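Local coordinates for phosphate-binding protein (PDB 3W9V) that binds inorganic phosphate between the two lobes of a PstS-type periplasmic-binding-protein fold and associates with human PON1, at residues V105-E111 and A230-K234; I95-K99 and L198-A204; A38-N42 and K372-Q376; T8-L13 and S212-A216. The protein carries 1 engineered substitution. All coordinates share one frame; numbering follows the deposited sequence.

Contact 1: residues V105-E111 and A230-K234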
loop_
_atom_site.group_PDB
_atom_site.type_symbol
_atom_site.label_atom_id
_atom_site.label_comp_id
_atom_site.label_asym_id
_atom_site.label_seq_id
_atom_site.Cartn_x
_atom_site.Cartn_y
_atom_site.Cartn_z
ATOM N N VAL A 105 15.874 -7.115 17.182
ATOM C CA VAL A 105 16.267 -5.988 16.356
ATOM C C VAL A 105 15.170 -4.943 16.442
ATOM O O VAL A 105 14.028 -5.184 16.045
ATOM C CB VAL A 105 16.517 -6.403 14.899
ATOM C CG1 VAL A 105 16.727 -5.176 14.018
ATOM C CG2 VAL A 105 17.718 -7.333 14.831
ATOM N N ASP A 106 15.521 -3.792 17.001
ATOM C CA ASP A 106 14.577 -2.716 17.234
ATOM C C ASP A 106 15.216 -1.454 16.685
ATOM O O ASP A 106 16.114 -0.886 17.308
ATOM C CB ASP A 106 14.323 -2.583 18.738
ATOM C CG ASP A 106 13.230 -1.586 19.070
ATOM O OD1 ASP A 106 12.714 -0.915 18.150
ATOM O OD2 ASP A 106 12.894 -1.469 20.272
ATOM N N LEU A 107 14.772 -1.028 15.508
ATOM C CA LEU A 107 15.353 0.137 14.857
ATOM C C LEU A 107 14.771 1.429 15.395
ATOM O O LEU A 107 13.555 1.589 15.460
ATOM C CB LEU A 107 15.082 0.078 13.353
ATOM C CG LEU A 107 15.685 -1.103 12.598
ATOM C CD1 LEU A 107 15.069 -1.230 11.216
ATOM C CD2 LEU A 107 17.193 -0.946 12.495
ATOM N N SER A 108 15.631 2.367 15.775
ATOM C CA SER A 108 15.157 3.729 15.926
ATOM C C SER A 108 14.868 4.234 14.521
ATOM O O SER A 108 15.375 3.687 13.539
ATOM C CB SER A 108 16.218 4.608 16.580
ATOM O OG SER A 108 17.354 4.717 15.747
ATOM N N VAL A 109 14.056 5.273 14.409
ATOM C CA VAL A 109 13.817 5.858 13.100
ATOM C C VAL A 109 15.129 6.363 12.487
ATOM O O VAL A 109 15.366 6.188 11.292
ATOM C CB VAL A 109 12.747 6.963 13.164
ATOM C CG1 VAL A 109 12.641 7.695 11.834
ATOM C CG2 VAL A 109 11.399 6.360 13.546
ATOM N N LYS A 110 15.996 6.950 13.310
ATOM C CA LYS A 110 17.295 7.422 12.826
ATOM C C LYS A 110 18.133 6.274 12.241
ATOM O O LYS A 110 18.765 6.427 11.196
ATOM C CB LYS A 110 18.054 8.141 13.948
ATOM C CG LYS A 110 19.456 8.628 13.573
ATOM C CD LYS A 110 19.432 9.618 12.420
ATOM C CE LYS A 110 20.814 10.207 12.168
ATOM N NZ LYS A 110 20.834 11.020 10.920
ATOM N N GLU A 111 18.126 5.122 12.911
ATOM C CA GLU A 111 18.827 3.941 12.404
ATOM C C GLU A 111 18.222 3.428 11.100
ATOM O O GLU A 111 18.949 3.091 10.168
ATOM C CB GLU A 111 18.862 2.826 13.454
ATOM C CG GLU A 111 19.884 3.074 14.557
ATOM C CD GLU A 111 19.708 2.167 15.756
ATOM O OE1 GLU A 111 18.686 1.450 15.838
ATOM O OE2 GLU A 111 20.607 2.184 16.628
ATOM N N ALA A 230 11.931 -6.571 12.053
ATOM C CA ALA A 230 12.385 -5.554 12.992
ATOM C C ALA A 230 11.245 -4.819 13.682
ATOM O O ALA A 230 10.229 -4.495 13.068
ATOM C CB ALA A 230 13.295 -4.555 12.290
ATOM N N ARG A 231 11.420 -4.547 14.970
ATOM C CA ARG A 231 10.599 -3.538 15.611
ATOM C C ARG A 231 11.102 -2.186 15.113
ATOM O O ARG A 231 12.266 -2.055 14.729
ATOM C CB ARG A 231 10.706 -3.628 17.133
ATOM C CG ARG A 231 10.145 -4.917 17.712
ATOM C CD ARG A 231 10.525 -5.085 19.174
ATOM N NE ARG A 231 10.061 -6.364 19.704
ATOM C CZ ARG A 231 10.460 -6.882 20.860
ATOM N NH1 ARG A 231 11.339 -6.232 21.613
ATOM N NH2 ARG A 231 9.984 -8.053 21.263
ATOM N N VAL A 232 10.219 -1.198 15.074
ATOM C CA VAL A 232 10.615 0.153 14.694
ATOM C C VAL A 232 10.035 1.137 15.701
ATOM O O VAL A 232 8.876 1.024 16.089
ATOM C CB VAL A 232 10.137 0.534 13.267
ATOM C CG1 VAL A 232 10.628 1.930 12.900
ATOM C CG2 VAL A 232 10.632 -0.471 12.237
ATOM N N GLY A 233 10.855 2.087 16.140
ATOM C CA GLY A 233 10.392 3.112 17.054
ATOM C C GLY A 233 11.199 3.261 18.330
ATOM O O GLY A 233 10.836 4.062 19.194
ATOM N N LYS A 234 12.275 2.489 18.458
ATOM C CA LYS A 234 13.186 2.604 19.597
ATOM C C LYS A 234 13.613 4.050 19.804
ATOM O O LYS A 234 13.939 4.756 18.850
ATOM C CB LYS A 234 14.428 1.742 19.364
ATOM C CG LYS A 234 15.506 1.872 20.434
ATOM C CD LYS A 234 16.690 0.967 20.128
ATOM C CE LYS A 234 17.436 1.423 18.886
ATOM N NZ LYS A 234 18.323 0.352 18.357
HETATM O O HOH W 1 12.628 -3.871 21.625
HETATM O O HOH W 2 12.972 6.291 16.878
#
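Asp106 and Leu107 pair in parallel with Arg231 and Val232, forming one edge of a small mixed β-sheet that runs straight into the capped start of helix 109-117. The backbone part is tight: Arg231 N donates to Val105 O, Leu107 N to Arg231 O at 2.8 Å, and Gly233 N to Leu107 O, also at 2.8 Å and nearly straight at 163°. Gly233 has a positive phi that would press a side chain against the preceding carbonyl oxygen. Leu107 and Val232 share the buried face, where Leu107 CD1 touches Ala230 CB and Val232 packs on Tyr293; Val105 CG1 also meets Ala230 CB.

A compact set of polar bonds surrounds Lys234 NZ. The lysine CB lies against the Asp106 carboxylate, and the chain, extended to CD and then bent at chi3 (67°), brings NZ to two acceptors within these segments: Asp106 O at 2.7 Å, approached nearly head-on, and Glu111 OE1, in a salt bridge that uses the syn lone pair. Thr127 OG1 is a further partner of NZ. Glu111 OE1 also receives Ser108 N from above the carboxylate plane, and Glu111 N returns a bond to Ser108 OG, completing a capping box.

The solvent side is looser. The planes of the Asp106 carboxylate and Arg231 guanidinium stand 83° apart, with OD2 and NH1 too distant to pair directly. Asp106 OD2 is held chiefly by Gly244 N, and a water spans the remaining gap. At the helix start a second water accepts from Val109 N and donates to Lys234 O at 2.7 Å.

Contact 2: residues I95-K99 and L198-A204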
loop_
_atom_site.group_PDB
_atom_site.type_symbol
_atom_site.label_atom_id
_atom_site.label_comp_id
_atom_site.label_asym_id
_atom_site.label_seq_id
_atom_site.Cartn_x
_atom_site.Cartn_y
_atom_site.Cartn_z
ATOM N N ILE A 95 9.638 -4.432 8.131
ATOM C CA ILE A 95 11.062 -4.430 7.822
ATOM C C ILE A 95 11.652 -5.809 8.161
ATOM O O ILE A 95 12.296 -5.991 9.197
ATOM C CB ILE A 95 11.803 -3.311 8.603
ATOM C CG1 ILE A 95 11.109 -1.953 8.420
ATOM C CG2 ILE A 95 13.262 -3.231 8.192
ATOM C CD1 ILE A 95 11.179 -1.373 7.016
ATOM N N PRO A 96 11.404 -6.804 7.298
ATOM C CA PRO A 96 11.976 -8.134 7.519
ATOM C C PRO A 96 13.448 -8.143 7.127
ATOM O O PRO A 96 13.883 -7.352 6.280
ATOM C CB PRO A 96 11.162 -9.020 6.573
ATOM C CG PRO A 96 10.802 -8.106 5.446
ATOM C CD PRO A 96 10.573 -6.752 6.081
ATOM N N PHE A 97 14.209 -9.042 7.741
ATOM C CA PHE A 97 15.641 -9.110 7.502
ATOM C C PHE A 97 16.140 -10.525 7.758
ATOM O O PHE A 97 15.508 -11.302 8.484
ATOM C CB PHE A 97 16.387 -8.119 8.410
ATOM C CG PHE A 97 16.218 -8.408 9.871
ATOM C CD1 PHE A 97 17.097 -9.255 10.528
ATOM C CD2 PHE A 97 15.168 -7.854 10.585
ATOM C CE1 PHE A 97 16.926 -9.551 11.865
ATOM C CE2 PHE A 97 14.997 -8.146 11.931
ATOM C CZ PHE A 97 15.880 -8.998 12.565
ATOM N N ARG A 98 17.285 -10.848 7.167
ATOM C CA ARG A 98 17.927 -12.137 7.391
ATOM C C ARG A 98 19.279 -11.951 8.068
ATOM O O ARG A 98 20.282 -11.687 7.410
ATOM C CB ARG A 98 18.094 -12.901 6.079
ATOM C CG ARG A 98 18.737 -14.263 6.272
ATOM C CD ARG A 98 18.815 -15.060 4.984
ATOM N NE ARG A 98 19.614 -16.270 5.175
ATOM C CZ ARG A 98 20.767 -16.517 4.560
ATOM N NH1 ARG A 98 21.260 -15.655 3.684
ATOM N NH2 ARG A 98 21.422 -17.642 4.813
ATOM N N LYS A 99 19.294 -12.073 9.389
ATOM C CA LYS A 99 20.518 -11.895 10.165
ATOM C C LYS A 99 20.322 -12.566 11.514
ATOM O O LYS A 99 19.504 -12.125 12.323
ATOM C CB LYS A 99 20.842 -10.408 10.349
ATOM C CG LYS A 99 22.198 -10.126 11.004
ATOM C CD LYS A 99 23.369 -10.585 10.145
ATOM C CE LYS A 99 24.698 -10.279 10.831
ATOM N NZ LYS A 99 25.857 -10.816 10.065
ATOM N N LEU A 198 15.377 -11.910 -0.189
ATOM C CA LEU A 198 15.672 -11.777 1.230
ATOM C C LEU A 198 15.987 -13.138 1.849
ATOM O O LEU A 198 16.905 -13.267 2.664
ATOM C CB LEU A 198 14.484 -11.150 1.955
ATOM C CG LEU A 198 14.754 -10.766 3.410
ATOM C CD1 LEU A 198 15.607 -9.509 3.481
ATOM C CD2 LEU A 198 13.461 -10.584 4.173
ATOM N N ASN A 199 15.223 -14.149 1.444
ATOM C CA ASN A 199 15.324 -15.491 2.013
ATOM C C ASN A 199 16.329 -16.417 1.325
ATOM O O ASN A 199 16.496 -17.566 1.734
ATOM C CB ASN A 199 13.947 -16.160 2.029
ATOM C CG ASN A 199 13.038 -15.596 3.102
ATOM O OD1 ASN A 199 13.493 -15.226 4.185
ATOM N ND2 ASN A 199 11.745 -15.532 2.810
ATOM N N ASP A 200 16.989 -15.918 0.286
ATOM C CA ASP A 200 17.943 -16.708 -0.493
ATOM C C ASP A 200 19.123 -17.153 0.366
ATOM O O ASP A 200 19.934 -16.330 0.782
ATOM C CB ASP A 200 18.451 -15.867 -1.666
ATOM C CG ASP A 200 19.254 -16.672 -2.674
ATOM O OD1 ASP A 200 19.560 -17.855 -2.415
ATOM O OD2 ASP A 200 19.586 -16.108 -3.735
ATOM N N THR A 201 19.228 -18.455 0.619
ATOM C CA THR A 201 20.290 -18.969 1.479
ATOM C C THR A 201 21.582 -19.284 0.722
ATOM O O THR A 201 22.537 -19.798 1.306
ATOM C CB THR A 201 19.836 -20.215 2.266
ATOM O OG1 THR A 201 19.452 -21.252 1.353
ATOM C CG2 THR A 201 18.659 -19.874 3.166
ATOM N N THR A 202 21.613 -18.975 -0.571
ATOM C CA THR A 202 22.817 -19.188 -1.371
ATOM C C THR A 202 23.764 -17.995 -1.272
ATOM O O THR A 202 24.884 -18.036 -1.781
ATOM C CB THR A 202 22.491 -19.451 -2.855
ATOM O OG1 THR A 202 22.012 -18.248 -3.470
ATOM C CG2 THR A 202 21.444 -20.552 -2.990
ATOM N N VAL A 203 23.305 -16.932 -0.621
ATOM C CA VAL A 203 24.147 -15.773 -0.356
ATOM C C VAL A 203 24.335 -15.599 1.146
ATOM O O VAL A 203 23.623 -16.205 1.948
ATOM C CB VAL A 203 23.556 -14.477 -0.960
ATOM C CG1 VAL A 203 23.405 -14.615 -2.468
ATOM C CG2 VAL A 203 22.220 -14.141 -0.312
ATOM N N ALA A 204 25.300 -14.770 1.523
ATOM C CA ALA A 204 25.585 -14.528 2.930
ATOM C C ALA A 204 24.426 -13.801 3.600
ATOM O O ALA A 204 23.682 -13.063 2.951
ATOM C CB ALA A 204 26.869 -13.727 3.081
HETATM O O HOH W 3 21.041 -12.180 3.437
HETATM O O HOH W 4 19.513 -13.838 1.819
HETATM O O HOH W 5 23.734 -18.930 3.551
#
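Arg98 reaches across to the turn that follows helix 190-199 and donates from NH1 to Val203 O at 3.0 Å. The bond is nearly straight (167°) and lies close to the guanidinium plane, yet it meets the oxygen from above the carbonyl plane. Thr201 CA lies over one face of the same group, toward its rim, 3.8 Å from NH2. CG anti to the backbone N (chi1 -179°) and an extended run to NE carry the charged end this far, and on the way CD passes 3.5 Å from Leu198 O. Nearer the buried end, the Leu198 branch CD2 packs on Pro96 CB at 3.7 Å, the two side chains crossing at about a right angle.

Waters form the next shell. One accepts from Arg98 NH1 and lies within hydrogen-bonding distance of Leu198 O and Asp200 O; another accepts from NH2 and donates to Thr201 O and Val203 O. With an alanine in place of Arg98, Val203 O would probably lose its direct donor and the backbone at Thr201 its cover.

Farther out, the turn is shaped by Asp200, whose OD1 accepts both Thr202 N, at 3.0 Å, and Thr202 OG1 from the same face of the carboxylate. Backbone hydrogen bonds of Arg98 with Gly206 and Arg207, and of Pro96 with Thr209, hold the 95-99 loop in place. Phe97, pointing away, meets Trp123. The arrangement is thus an arginine that passes Leu198 O and ends at a type I β turn, Asp200 to Val203, which carries an Asx turn.

Contact 3: residues A38-N42 and K372-Q376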
loop_
_atom_site.group_PDB
_atom_site.type_symbol
_atom_site.label_atom_id
_atom_site.label_comp_id
_atom_site.label_asym_id
_atom_site.label_seq_id
_atom_site.Cartn_x
_atom_site.Cartn_y
_atom_site.Cartn_z
ATOM N N ALA A 38 -2.965 -0.281 -16.473
ATOM C CA ALA A 38 -3.985 -1.222 -16.911
ATOM C C ALA A 38 -5.366 -0.588 -16.852
ATOM O O ALA A 38 -6.136 -0.664 -17.809
ATOM C CB ALA A 38 -3.940 -2.495 -16.078
ATOM N N PHE A 39 -5.687 0.041 -15.724
ATOM C CA PHE A 39 -6.990 0.677 -15.612
ATOM C C PHE A 39 -7.111 1.936 -16.473
ATOM O O PHE A 39 -8.055 2.073 -17.257
ATOM C CB PHE A 39 -7.337 1.022 -14.163
ATOM C CG PHE A 39 -8.686 1.664 -14.020
ATOM C CD1 PHE A 39 -9.815 0.888 -13.837
ATOM C CD2 PHE A 39 -8.832 3.042 -14.107
ATOM C CE1 PHE A 39 -11.063 1.473 -13.722
ATOM C CE2 PHE A 39 -10.080 3.630 -14.003
ATOM C CZ PHE A 39 -11.195 2.845 -13.804
ATOM N N LEU A 40 -6.175 2.865 -16.307
ATOM C CA LEU A 40 -6.303 4.183 -16.924
ATOM C C LEU A 40 -6.345 4.132 -18.442
ATOM O O LEU A 40 -7.026 4.939 -19.076
ATOM C CB LEU A 40 -5.161 5.094 -16.474
ATOM C CG LEU A 40 -5.140 5.445 -14.989
ATOM C CD1 LEU A 40 -3.790 6.051 -14.650
ATOM C CD2 LEU A 40 -6.273 6.395 -14.635
ATOM N N GLU A 41 -5.612 3.183 -19.021
ATOM C CA GLU A 41 -5.501 3.083 -20.472
ATOM C C GLU A 41 -6.231 1.862 -21.028
ATOM O O GLU A 41 -6.184 1.606 -22.232
ATOM C CB GLU A 41 -4.025 3.041 -20.869
ATOM C CG GLU A 41 -3.242 4.266 -20.385
ATOM C CD GLU A 41 -1.772 4.206 -20.742
ATOM O OE1 GLU A 41 -1.460 3.887 -21.909
ATOM O OE2 GLU A 41 -0.927 4.476 -19.864
ATOM N N ASN A 42 -6.920 1.130 -20.158
ATOM C CA ASN A 42 -7.538 -0.150 -20.520
ATOM C C ASN A 42 -6.556 -1.054 -21.252
ATOM O O ASN A 42 -6.783 -1.461 -22.399
ATOM C CB ASN A 42 -8.829 0.027 -21.313
ATOM C CG ASN A 42 -9.565 -1.284 -21.498
ATOM O OD1 ASN A 42 -9.362 -2.222 -20.726
ATOM N ND2 ASN A 42 -10.399 -1.368 -22.530
ATOM N N LYS A 372 -23.453 5.206 -20.936
ATOM C CA LYS A 372 -22.009 5.279 -20.732
ATOM C C LYS A 372 -21.464 4.064 -19.999
ATOM O O LYS A 372 -22.219 3.225 -19.507
ATOM C CB LYS A 372 -21.655 6.532 -19.936
ATOM C CG LYS A 372 -22.129 7.815 -20.574
ATOM C CD LYS A 372 -21.726 9.015 -19.751
ATOM C CE LYS A 372 -22.055 10.292 -20.493
ATOM N NZ LYS A 372 -21.639 11.492 -19.724
ATOM N N GLY A 373 -20.142 3.981 -19.928
ATOM C CA GLY A 373 -19.500 2.989 -19.089
ATOM C C GLY A 373 -18.380 2.220 -19.752
ATOM O O GLY A 373 -18.323 2.087 -20.978
ATOM N N ARG A 374 -17.479 1.701 -18.925
ATOM C CA ARG A 374 -16.370 0.889 -19.403
ATOM C C ARG A 374 -16.852 -0.384 -20.083
ATOM O O ARG A 374 -17.873 -0.953 -19.705
ATOM C CB ARG A 374 -15.417 0.560 -18.255
ATOM C CG ARG A 374 -14.637 1.774 -17.774
ATOM C CD ARG A 374 -13.537 1.399 -16.808
ATOM N NE ARG A 374 -12.446 0.636 -17.410
ATOM C CZ ARG A 374 -11.201 1.081 -17.543
ATOM N NH1 ARG A 374 -10.875 2.308 -17.162
ATOM N NH2 ARG A 374 -10.276 0.281 -18.045
ATOM N N PRO A 375 -16.109 -0.836 -21.103
ATOM C CA PRO A 375 -16.546 -2.002 -21.873
ATOM C C PRO A 375 -16.485 -3.294 -21.066
ATOM O O PRO A 375 -15.659 -3.442 -20.159
ATOM C CB PRO A 375 -15.553 -2.042 -23.040
ATOM C CG PRO A 375 -14.342 -1.347 -22.526
ATOM C CD PRO A 375 -14.859 -0.261 -21.631
ATOM N N GLN A 376 -17.368 -4.230 -21.398
ATOM C CA GLN A 376 -17.440 -5.478 -20.657
ATOM C C GLN A 376 -16.247 -6.370 -20.968
ATOM O O GLN A 376 -15.782 -7.115 -20.107
ATOM C CB GLN A 376 -18.760 -6.211 -20.919
ATOM C CG GLN A 376 -18.862 -6.915 -22.256
ATOM C CD GLN A 376 -20.120 -7.762 -22.354
ATOM O OE1 GLN A 376 -21.231 -7.265 -22.176
ATOM N NE2 GLN A 376 -19.946 -9.050 -22.619
ATOM O OXT GLN A 376 -15.725 -6.357 -22.087
#
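Arg374, two residues from the C-terminus, binds the last turn of helix 32-41, which ends in a Schellman motif at Asn42. Its guanidinium grips one backbone oxygen end-on: NH1 donates to Phe39 O at 2.8 Å and NH2 to the same atom at 3.0 Å. The NH2 bond lies in the carbonyl plane on a lone pair, whereas NH1 comes from above that plane. Asn42 N is a third donor to Phe39 O, closing the helix end from within.

The same guanidinium lies flat on the Phe39 ring, with planes 25° apart and CZ 4.0 Å from the ring centroid, a cation-pi stack in which NH1 sits over the middle of the ring. Two torsions bring the groups together. Phe39 holds CG opposite its backbone N (chi1 -179°), which keeps the ring beside its own carbonyl, and the Arg374 chain bends at chi3 (68°) to lay its flat face on the ring and turn its NH1/NH2 edge to the carbonyl oxygen. Tyr72 OH and Val55 O take further protons of NH1 and NH2, so this buried cation is well satisfied. Trp80 also packs against Arg374.

Asn42, at positive phi, slides past Arg374 in the opposite direction, its amide plane turned steeply against the guanidinium. Its OD1 and ND2 are engaged by Val55 N and Asn54 OD1. CB meets Arg374 NH2 at 3.6 Å, and ND2 lies 3.9 Å from Pro375 CG.

Contact 4: residues T8-L13 and S212-A216. With PO4 (phosphate ion), chain C.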
loop_
_atom_site.group_PDB
_atom_site.type_symbol
_atom_site.label_atom_id
_atom_site.label_comp_id
_atom_site.label_asym_id
_atom_site.label_seq_id
_atom_site.Cartn_x
_atom_site.Cartn_y
_atom_site.Cartn_z
ATOM N N THR A 8 0.828 -5.734 -5.603
ATOM C CA THR A 8 1.123 -7.013 -4.971
ATOM C C THR A 8 0.987 -6.994 -3.451
ATOM O O THR A 8 0.744 -8.043 -2.859
ATOM C CB THR A 8 2.514 -7.581 -5.348
ATOM O OG1 THR A 8 3.559 -6.795 -4.751
ATOM C CG2 THR A 8 2.690 -7.646 -6.858
ATOM N N LEU A 9 1.153 -5.835 -2.811
ATOM C CA LEU A 9 1.042 -5.764 -1.358
ATOM C C LEU A 9 -0.205 -6.488 -0.797
ATOM O O LEU A 9 -0.076 -7.255 0.156
ATOM C CB LEU A 9 1.181 -4.313 -0.862
ATOM C CG LEU A 9 0.884 -4.019 0.611
ATOM C CD1 LEU A 9 1.783 -2.907 1.108
ATOM C CD2 LEU A 9 -0.582 -3.643 0.807
ATOM N N PRO A 10 -1.398 -6.293 -1.411
ATOM C CA PRO A 10 -2.611 -6.956 -0.915
ATOM C C PRO A 10 -3.051 -8.143 -1.776
ATOM O O PRO A 10 -4.193 -8.601 -1.647
ATOM C CB PRO A 10 -3.651 -5.848 -1.040
ATOM C CG PRO A 10 -3.250 -5.165 -2.331
ATOM C CD PRO A 10 -1.739 -5.235 -2.386
ATOM N N GLN A 11 -2.187 -8.643 -2.653
ATOM C CA GLN A 11 -2.631 -9.665 -3.593
ATOM C C GLN A 11 -3.133 -10.944 -2.926
ATOM O O GLN A 11 -4.081 -11.555 -3.407
ATOM C CB GLN A 11 -1.555 -9.968 -4.637
ATOM C CG GLN A 11 -0.434 -10.873 -4.195
ATOM C CD GLN A 11 0.494 -11.215 -5.346
ATOM O OE1 GLN A 11 0.780 -10.372 -6.199
ATOM N NE2 GLN A 11 0.958 -12.456 -5.385
ATOM N N LYS A 12 -2.525 -11.351 -1.819
ATOM C CA LYS A 12 -2.974 -12.575 -1.167
ATOM C C LYS A 12 -4.330 -12.381 -0.493
ATOM O O LYS A 12 -5.115 -13.325 -0.381
ATOM C CB LYS A 12 -1.921 -13.098 -0.198
ATOM C CG LYS A 12 -0.620 -13.445 -0.905
ATOM C CD LYS A 12 0.322 -14.258 -0.042
ATOM C CE LYS A 12 0.889 -13.416 1.073
ATOM N NZ LYS A 12 1.761 -14.221 1.971
ATOM N N LEU A 13 -4.615 -11.157 -0.062
ATOM C CA LEU A 13 -5.950 -10.847 0.420
ATOM C C LEU A 13 -6.981 -11.000 -0.701
ATOM O O LEU A 13 -7.988 -11.693 -0.535
ATOM C CB LEU A 13 -6.000 -9.442 1.025
ATOM C CG LEU A 13 -7.396 -8.928 1.391
ATOM C CD1 LEU A 13 -8.057 -9.760 2.487
ATOM C CD2 LEU A 13 -7.331 -7.456 1.787
ATOM N N SER A 212 5.185 -5.501 2.453
ATOM C CA SER A 212 3.823 -5.812 2.876
ATOM C C SER A 212 3.833 -6.735 4.096
ATOM O O SER A 212 4.534 -7.741 4.094
ATOM C CB SER A 212 3.110 -6.542 1.747
ATOM O OG SER A 212 1.901 -7.098 2.232
ATOM N N PRO A 213 3.046 -6.425 5.134
ATOM C CA PRO A 213 3.068 -7.300 6.312
ATOM C C PRO A 213 2.523 -8.700 6.025
ATOM O O PRO A 213 2.859 -9.625 6.762
ATOM C CB PRO A 213 2.186 -6.554 7.323
ATOM C CG PRO A 213 1.270 -5.719 6.477
ATOM C CD PRO A 213 2.115 -5.297 5.296
ATOM N N ASP A 214 1.728 -8.855 4.970
ATOM C CA ASP A 214 1.194 -10.160 4.590
ATOM C C ASP A 214 2.286 -11.046 3.988
ATOM O O ASP A 214 2.154 -12.268 3.971
ATOM C CB ASP A 214 0.043 -9.967 3.594
ATOM C CG ASP A 214 -0.887 -11.169 3.502
ATOM O OD1 ASP A 214 -0.872 -12.054 4.392
ATOM O OD2 ASP A 214 -1.667 -11.204 2.524
ATOM N N PHE A 215 3.353 -10.434 3.483
ATOM C CA PHE A 215 4.468 -11.176 2.891
ATOM C C PHE A 215 5.679 -11.262 3.819
ATOM O O PHE A 215 6.551 -12.112 3.625
ATOM C CB PHE A 215 4.932 -10.512 1.587
ATOM C CG PHE A 215 4.035 -10.768 0.407
ATOM C CD1 PHE A 215 4.349 -11.758 -0.509
ATOM C CD2 PHE A 215 2.907 -9.995 0.190
ATOM C CE1 PHE A 215 3.540 -11.991 -1.607
ATOM C CE2 PHE A 215 2.098 -10.222 -0.908
ATOM C CZ PHE A 215 2.417 -11.217 -1.808
ATOM N N ALA A 216 5.753 -10.378 4.810
ATOM C CA ALA A 216 6.981 -10.211 5.589
ATOM C C ALA A 216 7.284 -11.373 6.534
ATOM O O ALA A 216 8.419 -11.521 6.996
ATOM C CB ALA A 216 6.949 -8.900 6.352
HETATM P P PO4 C . 3.005 -2.982 -4.912
HETATM O O1 PO4 C . 3.227 -4.294 -5.645
HETATM O O2 PO4 C . 4.218 -2.619 -4.066
HETATM O O3 PO4 C . 2.690 -1.858 -5.892
HETATM O O4 PO4 C . 1.810 -3.198 -3.991
HETATM O O HOH W 6 -1.465 -9.756 0.288
HETATM O O HOH W 7 -1.187 -14.611 3.642
#
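Lys12 NZ donates to Asp214 O at 2.8 Å and Ser212 OG donates to Leu9 O at 2.9 Å, two bonds that tie the start of helix 11-14 to the 212-216 segment. The lysine reaches its acceptor from above the carbonyl plane, while the serine hydroxyl is tilted 23° from the plane of its own. Ser212 OG also accepts from Asp214 N, forming an ST turn. A water bridges Leu9 O, Lys12 N and Asp214 OD2; that carboxylate oxygen is held by Asn337 as well.

A bend at chi3 (-70°) sets the end of Lys12 over the Phe215 ring: CE stands 3.8 Å from the centroid in a CH-pi contact, with NZ farther out in a cation-pi arrangement. Gln11 CG meets the ring edge at CZ, 3.7 Å away. Next to the Ser212 bond, Leu9 CG packs on Ser212 CB at 3.6 Å. Exchanging Lys12 for an alanine is likely to leave Asp214 O without this donor and one face of Phe215 without its aliphatic cover.

Across the Thr8-Gln11 type I turn from this packing lies the phosphate. Thr8 N and OG1 both donate to O1, the hydroxyl at 2.7 Å, and Leu9 N donates to O4 at 3.0 Å. Ser32, Arg140, Ser144, Gly145 and Thr146 complete the grip, a dense hydrogen-bonded enclosure of the anion characteristic of PstS-family phosphate-binding sites.

Contact 1 lies on the sheet of strands 106-107, 231-237 and 240-242, contact 2 on helix 190-199, contact 3 on helix 32-41 and contact 4 at the start of helix 11-14. Contacts 1 and 2, centres about 18 Å apart, touch on one side of the chain's centre. Contact 4 has its centre about 18 Å from that of contact 2 and meets it at Pro96 and Ala216. Contact 3 sits on the opposite side, its centre about 43 Å from that of contact 1. Along the chain contacts 1 and 2 cross, contact 2 nests within contact 4, and contact 3 encloses contacts 1 and 2 while crossing contact 4. Contact 4, beside the phosphate, joins segments about 200 residues apart, of which 8-13 binds the anion.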